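Local coordinates for protein leucyl aminopeptidase (Trypanosoma brucei brucei, PDB 5NTD) that probably removes amino-terminal residues from peptides by hydrolysis as a six-chain M17 metallo-aminopeptidase, whose catalytic site binds two manganese ions and the inhibitor bestatin, at residues G[45-51]-G[100-106]; G[68-74]-G[85-89]; G[395-399]-G[513-517]; G[162-168]-G[176-181]; G[40-45]-G[92-96]. All blocks are in the same frame, centred on the assembly; numbering follows the deposited sequence.

Contact 1: G[45-51]-G[100-106]; sequences GLAVLVG and VRVVVGE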
# COMPACT_ATOMS: atom_id res chain seq x y z
N GLY G 45 45.43 11.27 27.66
CA GLY G 45 45.91 11.70 26.32
C GLY G 45 44.93 12.39 25.39
O GLY G 45 45.25 12.72 24.24
N LEU G 46 43.74 12.67 25.91
CA LEU G 46 42.75 13.42 25.14
C LEU G 46 42.20 14.57 25.96
O LEU G 46 41.83 14.40 27.11
CB LEU G 46 41.61 12.50 24.70
CG LEU G 46 40.49 13.16 23.92
CD1 LEU G 46 40.95 13.68 22.56
CD2 LEU G 46 39.34 12.17 23.75
N ALA G 47 42.11 15.72 25.33
CA ALA G 47 41.42 16.86 25.94
C ALA G 47 40.51 17.49 24.93
O ALA G 47 40.85 17.60 23.73
CB ALA G 47 42.41 17.90 26.44
N VAL G 48 39.36 17.96 25.41
CA VAL G 48 38.34 18.57 24.55
C VAL G 48 38.12 20.01 24.98
O VAL G 48 38.00 20.29 26.17
CB VAL G 48 37.03 17.77 24.60
CG1 VAL G 48 36.03 18.29 23.57
CG2 VAL G 48 37.29 16.29 24.39
N LEU G 49 38.04 20.88 24.01
CA LEU G 49 37.74 22.26 24.25
C LEU G 49 36.54 22.71 23.42
O LEU G 49 36.63 22.74 22.18
CB LEU G 49 38.95 23.14 23.90
CG LEU G 49 38.74 24.67 24.00
CD1 LEU G 49 38.41 25.09 25.42
CD2 LEU G 49 39.97 25.42 23.50
N VAL G 50 35.46 23.08 24.08
CA VAL G 50 34.23 23.48 23.35
C VAL G 50 33.72 24.84 23.76
O VAL G 50 33.51 25.12 24.93
CB VAL G 50 33.08 22.43 23.34
CG1 VAL G 50 33.57 21.13 22.71
CG2 VAL G 50 32.60 22.11 24.72
N GLY G 51 33.46 25.66 22.76
CA GLY G 51 32.87 26.97 23.00
C GLY G 51 32.49 27.66 21.72
O GLY G 51 32.72 27.15 20.62
N VAL G 100 49.42 14.37 23.41
CA VAL G 100 48.03 14.62 23.85
C VAL G 100 47.29 15.18 22.65
O VAL G 100 47.78 16.07 21.93
CB VAL G 100 47.95 15.66 24.97
CG1 VAL G 100 46.51 16.09 25.16
CG2 VAL G 100 48.48 15.07 26.25
N ARG G 101 46.14 14.59 22.40
CA ARG G 101 45.28 15.06 21.30
C ARG G 101 44.33 16.07 21.92
O ARG G 101 43.67 15.77 22.90
CB ARG G 101 44.50 13.92 20.65
CG ARG G 101 43.67 14.32 19.45
CD ARG G 101 44.51 14.79 18.27
NE ARG G 101 43.82 14.67 16.99
CZ ARG G 101 44.35 14.96 15.80
NH1 ARG G 101 45.57 15.44 15.68
NH2 ARG G 101 43.62 14.78 14.70
N VAL G 102 44.27 17.23 21.31
CA VAL G 102 43.36 18.29 21.73
C VAL G 102 42.34 18.52 20.64
O VAL G 102 42.71 18.86 19.52
CB VAL G 102 44.08 19.64 21.99
CG1 VAL G 102 43.09 20.72 22.38
CG2 VAL G 102 45.09 19.48 23.11
N VAL G 103 41.07 18.31 20.98
CA VAL G 103 39.97 18.46 20.00
C VAL G 103 39.17 19.67 20.32
O VAL G 103 38.59 19.78 21.39
CB VAL G 103 39.02 17.25 19.98
CG1 VAL G 103 37.93 17.43 18.93
CG2 VAL G 103 39.80 15.97 19.68
N VAL G 104 39.21 20.60 19.40
CA VAL G 104 38.46 21.87 19.54
C VAL G 104 37.09 21.70 18.83
O VAL G 104 37.04 21.15 17.72
CB VAL G 104 39.21 23.04 18.90
CG1 VAL G 104 38.40 24.30 18.98
CG2 VAL G 104 40.54 23.25 19.60
N GLY G 105 36.04 22.21 19.46
CA GLY G 105 34.70 22.23 18.88
C GLY G 105 34.04 23.57 19.01
O GLY G 105 34.03 24.14 20.08
N GLU G 106 33.51 24.06 17.90
CA GLU G 106 32.88 25.38 17.84
C GLU G 106 31.35 25.25 17.93
O GLU G 106 30.70 24.69 17.05
CB GLU G 106 33.28 26.19 16.59
CG GLU G 106 32.79 27.64 16.61
CD GLU G 106 33.13 28.41 15.34
OE1 GLU G 106 34.29 28.34 14.89
OE2 GLU G 106 32.23 29.08 14.77
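G45 and R101 open a ladder of six backbone hydrogen bonds between parallel strands: R101 N donates to G45 O at 2.8 Å, and A47 N to R101 O at 2.9 Å. A47 and L49 each donate through N and accept through O, A47 between R101 and V103, L49 between V103 and G105, until G51 N reaches G105 O at 3.1 Å. The rungs run from 161° to 172° at the hydrogen. CA-H groups add weaker contacts, as where V102 CA meets A47 O.

Side chains alternate between the faces. On the face of L46, V48 and V103, the leucine turns L46 CD1 inward, 3.4 Å from R101 O and 3.9 Å from V103 CG2; its chi2 of 65° swings that methyl back to the neighbouring strand. Beta-branched valines suit this extended backbone. G105, lacking a side chain, lets V50 CG1 settle 4.1 Å from G105 CA.

Further out, helix 120-131 lies on V48, V50 and V103, while helix 69-77 lies on V102 and V104. V48 and V50 bond on to strand 140-145. R101 carries its charge away, to E133 and to G85 O of the second subunit. Polarity here is thus taken up by the backbone ladder, and the apolar side chains can bury themselves under a helix on either face.

Contact 2: G[68-74]-G[85-89]; sequences NPAVAEA and GVLVE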
# COMPACT_ATOMS: atom_id res chain seq x y z
N ASN G 68 48.62 25.83 23.08
CA ASN G 68 49.88 26.12 22.40
C ASN G 68 49.55 26.59 20.99
O ASN G 68 48.39 26.75 20.66
CB ASN G 68 50.79 24.90 22.44
CG ASN G 68 50.48 23.88 21.36
OD1 ASN G 68 49.45 23.95 20.70
ND2 ASN G 68 51.38 22.93 21.18
N PRO G 69 50.56 26.81 20.14
CA PRO G 69 50.23 27.41 18.83
C PRO G 69 49.44 26.50 17.87
O PRO G 69 48.71 27.00 17.01
CB PRO G 69 51.61 27.70 18.22
CG PRO G 69 52.49 27.87 19.43
CD PRO G 69 52.00 26.87 20.42
N ALA G 70 49.56 25.21 18.07
CA ALA G 70 48.76 24.24 17.29
C ALA G 70 47.27 24.35 17.63
O ALA G 70 46.39 24.36 16.76
CB ALA G 70 49.25 22.82 17.54
N VAL G 71 47.01 24.46 18.91
CA VAL G 71 45.65 24.64 19.42
C VAL G 71 45.05 25.96 18.91
O VAL G 71 43.89 26.03 18.52
CB VAL G 71 45.60 24.60 20.94
CG1 VAL G 71 44.18 24.88 21.43
CG2 VAL G 71 46.06 23.25 21.45
N ALA G 72 45.88 26.98 18.89
CA ALA G 72 45.48 28.27 18.33
C ALA G 72 45.10 28.10 16.86
O ALA G 72 44.11 28.68 16.38
CB ALA G 72 46.60 29.30 18.45
N GLU G 73 45.88 27.30 16.15
CA GLU G 73 45.58 27.04 14.72
C GLU G 73 44.28 26.21 14.58
O GLU G 73 43.49 26.44 13.66
CB GLU G 73 46.73 26.33 14.03
CG GLU G 73 46.60 26.17 12.53
CD GLU G 73 46.52 27.48 11.76
OE1 GLU G 73 46.81 28.52 12.37
OE2 GLU G 73 46.14 27.49 10.56
N ALA G 74 44.06 25.29 15.51
CA ALA G 74 42.82 24.50 15.51
C ALA G 74 41.61 25.41 15.62
O ALA G 74 40.60 25.23 14.95
CB ALA G 74 42.81 23.49 16.64
N GLY G 85 41.10 18.56 15.49
CA GLY G 85 42.04 17.95 16.44
C GLY G 85 43.50 18.22 16.06
O GLY G 85 43.89 18.22 14.88
N VAL G 86 44.28 18.46 17.10
CA VAL G 86 45.75 18.65 16.96
C VAL G 86 46.51 17.93 18.05
O VAL G 86 46.04 17.79 19.20
CB VAL G 86 46.20 20.11 17.00
CG1 VAL G 86 45.70 20.85 15.78
CG2 VAL G 86 45.73 20.77 18.28
N LEU G 87 47.68 17.42 17.66
CA LEU G 87 48.59 16.77 18.64
C LEU G 87 49.45 17.80 19.32
O LEU G 87 49.91 18.75 18.70
CB LEU G 87 49.51 15.74 17.96
CG LEU G 87 48.84 14.46 17.47
CD1 LEU G 87 49.92 13.63 16.81
CD2 LEU G 87 48.19 13.65 18.58
N VAL G 88 49.65 17.59 20.60
CA VAL G 88 50.60 18.39 21.37
C VAL G 88 51.59 17.44 22.05
O VAL G 88 51.22 16.62 22.89
CB VAL G 88 49.90 19.25 22.44
CG1 VAL G 88 50.91 20.13 23.15
CG2 VAL G 88 48.82 20.12 21.83
N GLU G 89 52.83 17.56 21.64
CA GLU G 89 53.93 16.70 22.16
C GLU G 89 54.42 17.13 23.55
O GLU G 89 54.55 18.35 23.82
CB GLU G 89 55.12 16.68 21.20
CG GLU G 89 55.95 15.41 21.29
CD GLU G 89 57.03 15.34 20.24
OE1 GLU G 89 57.14 16.28 19.41
OE2 GLU G 89 57.80 14.35 20.26
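N68 and V88 reach for each other across the gap, the carboxamide lying against both valine methyls, with N68 ND2 3.5 Å from V88 CG1. The asparagine points CG between its backbone N and carbonyl carbon (chi1 82°), and this brings OD1 back over the first turn of helix 69-74. There N68 OD1 accepts from V71 N at 3.1 Å in a nearly straight bond of 167°, and from A70 N in a weak one. Asparagine suits this N-cap position because one short side chain can both accept from the helix amides and lay its other half against V88.

V71 lies crosswise to V86, V71 CG2 to V86 CG2 at 4.0 Å, and the same V71 methyl lies 4.2 Å from V88 CG2, so it bridges the two strand valines. V86 sends its fork up to the helix: V86 CG1 comes 3.7 Å from A70 O and 4.0 Å from A74 CB, while its CB faces A70 CB. The small alanines, one turn apart, let strand and helix approach to 8.1 Å between axes.

L87 points away from the helix and packs on E73 of the second subunit; V86 in turn touches L87 of that subunit. Helix and strand run antiparallel, at 177°, the helix lying on the sheet face that V86 and V88 share with V102 and V104. This is the helix-on-sheet layering of an alpha/beta domain, consistent with the macro-like N-terminal domain of the M17 family.

Contact 3: G[395-399]-G[513-517]; sequences VVIDM and LLTEY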
# COMPACT_ATOMS: atom_id res chain seq x y z
N VAL G 395 -0.79 20.66 40.25
CA VAL G 395 -0.34 20.54 38.87
C VAL G 395 -0.21 19.07 38.55
O VAL G 395 0.37 18.31 39.31
CB VAL G 395 1.03 21.20 38.63
CG1 VAL G 395 1.45 21.03 37.18
CG2 VAL G 395 0.99 22.67 38.98
N VAL G 396 -0.73 18.69 37.39
CA VAL G 396 -0.54 17.33 36.85
C VAL G 396 0.28 17.45 35.58
O VAL G 396 -0.04 18.22 34.69
CB VAL G 396 -1.84 16.64 36.50
CG1 VAL G 396 -1.58 15.30 35.82
CG2 VAL G 396 -2.66 16.41 37.74
N ILE G 397 1.37 16.68 35.54
CA ILE G 397 2.22 16.62 34.36
C ILE G 397 2.23 15.20 33.87
O ILE G 397 2.66 14.29 34.59
CB ILE G 397 3.67 17.03 34.63
CG1 ILE G 397 3.74 18.43 35.23
CG2 ILE G 397 4.50 16.99 33.34
CD1 ILE G 397 5.13 18.81 35.70
N ASP G 398 1.74 15.00 32.66
CA ASP G 398 1.89 13.67 32.05
C ASP G 398 2.91 13.78 30.92
O ASP G 398 2.95 14.78 30.21
CB ASP G 398 0.55 13.07 31.62
CG ASP G 398 0.07 13.60 30.29
OD1 ASP G 398 0.67 13.22 29.27
OD2 ASP G 398 -0.86 14.43 30.31
N MET G 399 3.73 12.76 30.81
CA MET G 399 4.76 12.69 29.79
C MET G 399 4.64 11.37 29.06
O MET G 399 4.53 10.33 29.68
CB MET G 399 6.17 12.82 30.37
CG MET G 399 6.38 14.10 31.18
SD MET G 399 8.05 14.30 31.78
CE MET G 399 8.70 15.47 30.62
N LEU G 513 14.42 18.64 32.20
CA LEU G 513 13.27 19.55 31.96
C LEU G 513 12.45 19.70 33.25
O LEU G 513 12.16 20.80 33.70
CB LEU G 513 12.36 19.02 30.85
CG LEU G 513 11.05 19.77 30.56
CD1 LEU G 513 11.33 21.20 30.14
CD2 LEU G 513 10.30 19.03 29.48
N LEU G 514 12.08 18.57 33.83
CA LEU G 514 11.32 18.55 35.07
C LEU G 514 12.10 19.22 36.24
O LEU G 514 11.54 19.99 37.00
CB LEU G 514 10.96 17.14 35.48
CG LEU G 514 9.94 16.41 34.61
CD1 LEU G 514 9.77 14.97 35.07
CD2 LEU G 514 8.59 17.13 34.66
N THR G 515 13.37 18.89 36.35
CA THR G 515 14.18 19.43 37.40
C THR G 515 14.16 20.96 37.34
O THR G 515 13.95 21.62 38.34
CB THR G 515 15.61 18.91 37.33
OG1 THR G 515 15.59 17.48 37.51
CG2 THR G 515 16.47 19.52 38.46
N GLU G 516 14.33 21.48 36.13
CA GLU G 516 14.37 22.92 35.91
C GLU G 516 13.00 23.52 36.17
O GLU G 516 12.87 24.59 36.79
CB GLU G 516 14.88 23.22 34.52
CG GLU G 516 14.89 24.70 34.16
CD GLU G 516 15.80 25.55 35.06
OE1 GLU G 516 16.78 25.01 35.62
OE2 GLU G 516 15.50 26.76 35.21
N TYR G 517 11.96 22.82 35.73
CA TYR G 517 10.57 23.26 35.99
C TYR G 517 10.31 23.37 37.53
O TYR G 517 9.80 24.38 38.03
CB TYR G 517 9.54 22.34 35.30
CG TYR G 517 8.07 22.64 35.64
CD1 TYR G 517 7.41 23.69 35.07
CD2 TYR G 517 7.41 21.89 36.59
CE1 TYR G 517 6.10 24.00 35.44
CE2 TYR G 517 6.10 22.18 36.97
CZ TYR G 517 5.45 23.24 36.40
OH TYR G 517 4.16 23.53 36.77
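V395, I397 and M399 all point from a strand of the catalytic alpha/beta domain toward the near-antiparallel helix 511-519, a helix-on-sheet layer whose axes stand 12.3 Å apart. I397, M399 and Y517 supply the length to span such a gap, and short V395 is met by the long tyrosine. I397 acts as a bump: I397 CD1, at the end of a chain with chi2 172°, enters the hollow between L514 and Y517, 4.0 Å from L514 CD2 and 3.7 Å from Y517 CE2. The isoleucine and tyrosine run alongside one another, one coming from the strand and one from the helix.

M399 fills the next space along. M399 SD sits against the fork of L514, 3.8 Å from L514 CD1, and a bend at chi3 (102°) swings CE across to L513. The flexible, unbranched thioether suits an irregular hollow bounded by two leucines. Around this core, M428 of helix 422-435 packs on I397, L513 and Y517, while A318 and V319 of helix 314-328 close on M399.

The methionine side chain lies about 13 Å from bestatin and from a manganese ion. At the V395 end, the tyrosine reaches across the layer until Y517 OH stands 3.7 Å from V395 CG1.

Contact 4: G[162-168]-G[176-181]; sequences KHNFSAK and YNSGKV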
# COMPACT_ATOMS: atom_id res chain seq x y z
N LYS G 162 29.33 7.45 23.84
CA LYS G 162 28.86 6.08 23.88
C LYS G 162 27.92 5.90 25.05
O LYS G 162 28.14 6.47 26.10
CB LYS G 162 30.02 5.10 23.94
CG LYS G 162 30.62 4.97 22.56
CD LYS G 162 31.99 4.34 22.38
CE LYS G 162 32.21 3.83 20.95
NZ LYS G 162 31.79 4.80 19.91
N HIS G 163 26.91 5.09 24.86
CA HIS G 163 25.85 4.92 25.85
C HIS G 163 26.22 3.89 26.91
O HIS G 163 26.88 2.89 26.64
CB HIS G 163 24.52 4.52 25.20
CG HIS G 163 23.94 5.59 24.34
ND1 HIS G 163 22.59 5.68 24.07
CD2 HIS G 163 24.51 6.66 23.74
CE1 HIS G 163 22.36 6.73 23.31
NE2 HIS G 163 23.51 7.36 23.11
N ASN G 164 25.78 4.15 28.13
CA ASN G 164 26.08 3.23 29.24
C ASN G 164 25.43 1.88 29.01
O ASN G 164 25.95 0.86 29.46
CB ASN G 164 25.71 3.82 30.60
CG ASN G 164 24.24 3.94 30.82
OD1 ASN G 164 23.56 2.96 31.14
ND2 ASN G 164 23.71 5.16 30.62
N PHE G 165 24.31 1.87 28.31
CA PHE G 165 23.71 0.61 27.90
C PHE G 165 24.46 0.05 26.68
O PHE G 165 24.54 0.68 25.65
CB PHE G 165 22.24 0.68 27.59
CG PHE G 165 21.70 -0.64 27.17
CD1 PHE G 165 21.31 -1.58 28.12
CD2 PHE G 165 21.71 -1.01 25.82
CE1 PHE G 165 20.88 -2.83 27.74
CE2 PHE G 165 21.28 -2.27 25.43
CZ PHE G 165 20.88 -3.18 26.39
N SER G 166 24.94 -1.18 26.81
CA SER G 166 25.56 -1.88 25.69
C SER G 166 25.49 -3.40 25.82
O SER G 166 25.51 -3.95 26.91
CB SER G 166 27.01 -1.49 25.55
OG SER G 166 27.58 -2.09 24.39
N ALA G 167 25.36 -4.04 24.67
CA ALA G 167 25.40 -5.50 24.54
C ALA G 167 26.57 -5.96 23.67
O ALA G 167 26.68 -7.13 23.33
CB ALA G 167 24.09 -6.03 23.98
N LYS G 168 27.43 -5.01 23.31
CA LYS G 168 28.58 -5.32 22.46
C LYS G 168 29.71 -6.02 23.23
O LYS G 168 29.91 -5.77 24.42
CB LYS G 168 29.16 -4.05 21.82
CG LYS G 168 28.26 -3.38 20.77
CD LYS G 168 28.97 -2.15 20.22
CE LYS G 168 28.15 -1.37 19.24
NZ LYS G 168 27.99 -2.13 17.97
N TYR G 176 25.09 -5.65 30.97
CA TYR G 176 24.88 -4.66 29.87
C TYR G 176 25.40 -3.27 30.25
O TYR G 176 24.89 -2.25 29.80
CB TYR G 176 23.42 -4.60 29.47
CG TYR G 176 22.95 -5.89 28.90
CD1 TYR G 176 22.48 -6.93 29.73
CD2 TYR G 176 22.97 -6.13 27.51
CE1 TYR G 176 22.07 -8.16 29.19
CE2 TYR G 176 22.55 -7.36 26.99
CZ TYR G 176 22.09 -8.36 27.84
OH TYR G 176 21.67 -9.57 27.29
N ASN G 177 26.42 -3.25 31.10
CA ASN G 177 27.20 -2.03 31.39
C ASN G 177 28.28 -1.93 30.35
O ASN G 177 29.10 -2.80 30.25
CB ASN G 177 27.85 -2.07 32.77
CG ASN G 177 26.85 -1.93 33.88
OD1 ASN G 177 26.11 -0.94 33.96
ND2 ASN G 177 26.77 -2.94 34.73
N SER G 178 28.27 -0.86 29.60
CA SER G 178 29.23 -0.70 28.52
C SER G 178 30.63 -0.64 29.09
O SER G 178 30.87 0.02 30.09
CB SER G 178 28.96 0.58 27.73
OG SER G 178 29.94 0.77 26.72
N GLY G 179 31.56 -1.27 28.40
CA GLY G 179 33.01 -1.11 28.69
C GLY G 179 33.69 -0.05 27.83
O GLY G 179 34.89 0.22 27.97
N LYS G 180 32.90 0.61 26.99
CA LYS G 180 33.40 1.62 26.02
C LYS G 180 33.24 3.07 26.44
O LYS G 180 33.57 3.99 25.69
CB LYS G 180 32.69 1.41 24.69
CG LYS G 180 32.74 -0.06 24.25
CD LYS G 180 32.46 -0.23 22.78
CE LYS G 180 32.37 -1.69 22.43
NZ LYS G 180 33.62 -2.43 22.65
N VAL G 181 32.69 3.28 27.63
CA VAL G 181 32.41 4.63 28.11
C VAL G 181 33.66 5.21 28.79
O VAL G 181 34.32 4.54 29.55
CB VAL G 181 31.25 4.64 29.11
CG1 VAL G 181 31.09 5.99 29.79
CG2 VAL G 181 29.96 4.29 28.39
O HOH W 1 28.67 1.95 24.79
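F165 and Y176 form the tight end of a loop folded back on itself between helix 150-158 and strand 183-188; a single bridge, F165 with N177, joins the segments, and an ST turn shapes each arm. The ring planes are within 1° of parallel but slid so far, centroids 5.6 Å apart, that the rings hardly overlap, and the touch is made by F165 CE1 on Y176 CB at 3.5 Å. A methyl, A167 CB, sits at the edge of the Y176 ring, 3.6 Å from Y176 CE2. Flat aromatic rings suit this buried end, where V358 of the third subunit also packs on Y176, whose OH is hydrogen-bonded to E11.

Two backbone bonds cross here. S178 N donates to N164 O at 2.9 Å, and S166 N to Y176 O at 3.2 Å, the latter donor lying above the carbonyl plane. S166 and S178 touch through their CB atoms, while each hydroxyl, anti to its own N (chi1 -175° and 177°), is directed along the chain to accept from the amide two residues on.

Toward K162 and K180 the contact is looser and solvent-exposed. Aliphatic chains meet there, K162 CD 3.8 Å from K180 CB, while the K180 ammonium goes to D169. V181 lays CG2 on the K162 carbonyl. Between the two regions a water joins the loop's halves, 2.7 Å from H163 O and 2.6 Å from S178 OG.

Contact 5: G[40-45]-G[92-96]; sequences GVLSSG and ANAAG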
# COMPACT_ATOMS: atom_id res chain seq x y z
N GLY G 40 48.37 21.31 36.25
CA GLY G 40 48.74 21.29 34.80
C GLY G 40 48.95 19.91 34.17
O GLY G 40 49.31 19.81 32.99
N VAL G 41 48.69 18.86 34.92
CA VAL G 41 48.74 17.49 34.39
C VAL G 41 47.34 17.06 33.89
O VAL G 41 46.41 16.88 34.68
CB VAL G 41 49.19 16.46 35.45
CG1 VAL G 41 49.44 15.08 34.81
CG2 VAL G 41 50.46 16.92 36.17
N LEU G 42 47.23 16.86 32.58
CA LEU G 42 45.97 16.37 31.98
C LEU G 42 45.62 14.99 32.50
O LEU G 42 46.49 14.17 32.84
CB LEU G 42 46.05 16.36 30.49
CG LEU G 42 45.68 17.72 29.88
CD1 LEU G 42 46.52 18.86 30.42
CD2 LEU G 42 45.89 17.64 28.39
N SER G 43 44.33 14.74 32.58
CA SER G 43 43.82 13.45 33.12
C SER G 43 44.20 12.28 32.22
O SER G 43 44.25 11.13 32.65
CB SER G 43 42.30 13.51 33.29
OG SER G 43 41.89 14.50 34.22
N SER G 44 44.39 12.56 30.93
CA SER G 44 44.67 11.52 29.92
C SER G 44 45.26 12.12 28.67
O SER G 44 45.43 13.34 28.59
CB SER G 44 43.39 10.71 29.56
OG SER G 44 42.50 11.45 28.72
N GLY G 45 45.43 11.27 27.66
CA GLY G 45 45.91 11.70 26.32
C GLY G 45 44.93 12.39 25.39
O GLY G 45 45.25 12.72 24.24
N ALA G 92 52.30 17.12 29.86
CA ALA G 92 52.13 16.27 31.02
C ALA G 92 50.72 15.74 31.04
O ALA G 92 49.73 16.49 30.89
CB ALA G 92 52.40 17.05 32.30
N ASN G 93 50.61 14.44 31.22
CA ASN G 93 49.30 13.78 31.39
C ASN G 93 49.38 12.50 32.18
O ASN G 93 50.38 11.79 32.12
CB ASN G 93 48.63 13.53 30.03
CG ASN G 93 49.34 12.48 29.20
OD1 ASN G 93 49.01 11.30 29.26
ND2 ASN G 93 50.32 12.91 28.41
N ALA G 94 48.32 12.19 32.90
CA ALA G 94 48.30 11.04 33.84
C ALA G 94 48.43 9.67 33.18
O ALA G 94 48.81 8.71 33.83
CB ALA G 94 47.05 11.05 34.69
N ALA G 95 48.11 9.57 31.91
CA ALA G 95 48.29 8.30 31.14
C ALA G 95 49.70 8.12 30.57
O ALA G 95 50.01 7.15 29.92
CB ALA G 95 47.25 8.21 30.02
N GLY G 96 50.53 9.13 30.73
CA GLY G 96 51.92 9.10 30.20
C GLY G 96 52.03 8.95 28.68
O GLY G 96 52.91 8.27 28.17
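N93 has its flat carboxamide approached obliquely, on one side and displaced from its centre, by the peptide group between S44 and G45, with N93 OD1 3.9 Å from G45 N, too far for a bond. N93 CB lies 3.5 Å from S44 O. The amide's polar atoms are used along its own loop: OD1 accepts from S97 N and ND2 donates to L91 O, and this double grip should hold the amide's rotation. A chi1 of 69° tucks CG over the residue's own backbone, leaving CB to make the close contact while the amide turns to its own loop.

Two backbone bonds frame L42. L42 N reaches A92 O at 3.0 Å from above the carbonyl plane, whereas A94 N meets L42 O at 2.7 Å, almost in line with the carbonyl. The pair makes a single bridge between the loop that leads into strand 46-52 and the loop joining strands 83-89 and 99-107, which turns through a type I beta turn from N93 to G96.

V41 CG1 lies 3.6 Å from A94 N, and A94 CB rests 3.5 Å from S43 O; alanine's small methyl fits such close backbone contact. S43 OG and S44 OG turn away, to D142 and to T140 O.

Overall arrangement
Contacts 1, 2 and 5 belong to one N-terminal sheet region. Contact 1 is its buried strand pairing, and contact 2 rests a helix on the edge strand beside it, V88 and V86 bonding to V100 and V102. Contact 5, at the surface, shares G45 with contact 1 and ties loops beyond the strand ends. Contact 4, partly buried and about 23 Å from contact 1 between centres, mixes backbone bonds, rings and a water in a loop. Contact 3 stands apart in the catalytic domain, fully buried, apolar but for the tyrosine OH, with no polar bond across it, about 35 Å from contact 1 between centres. Contacts 1 and 2 meet the second subunit, contact 4 the third.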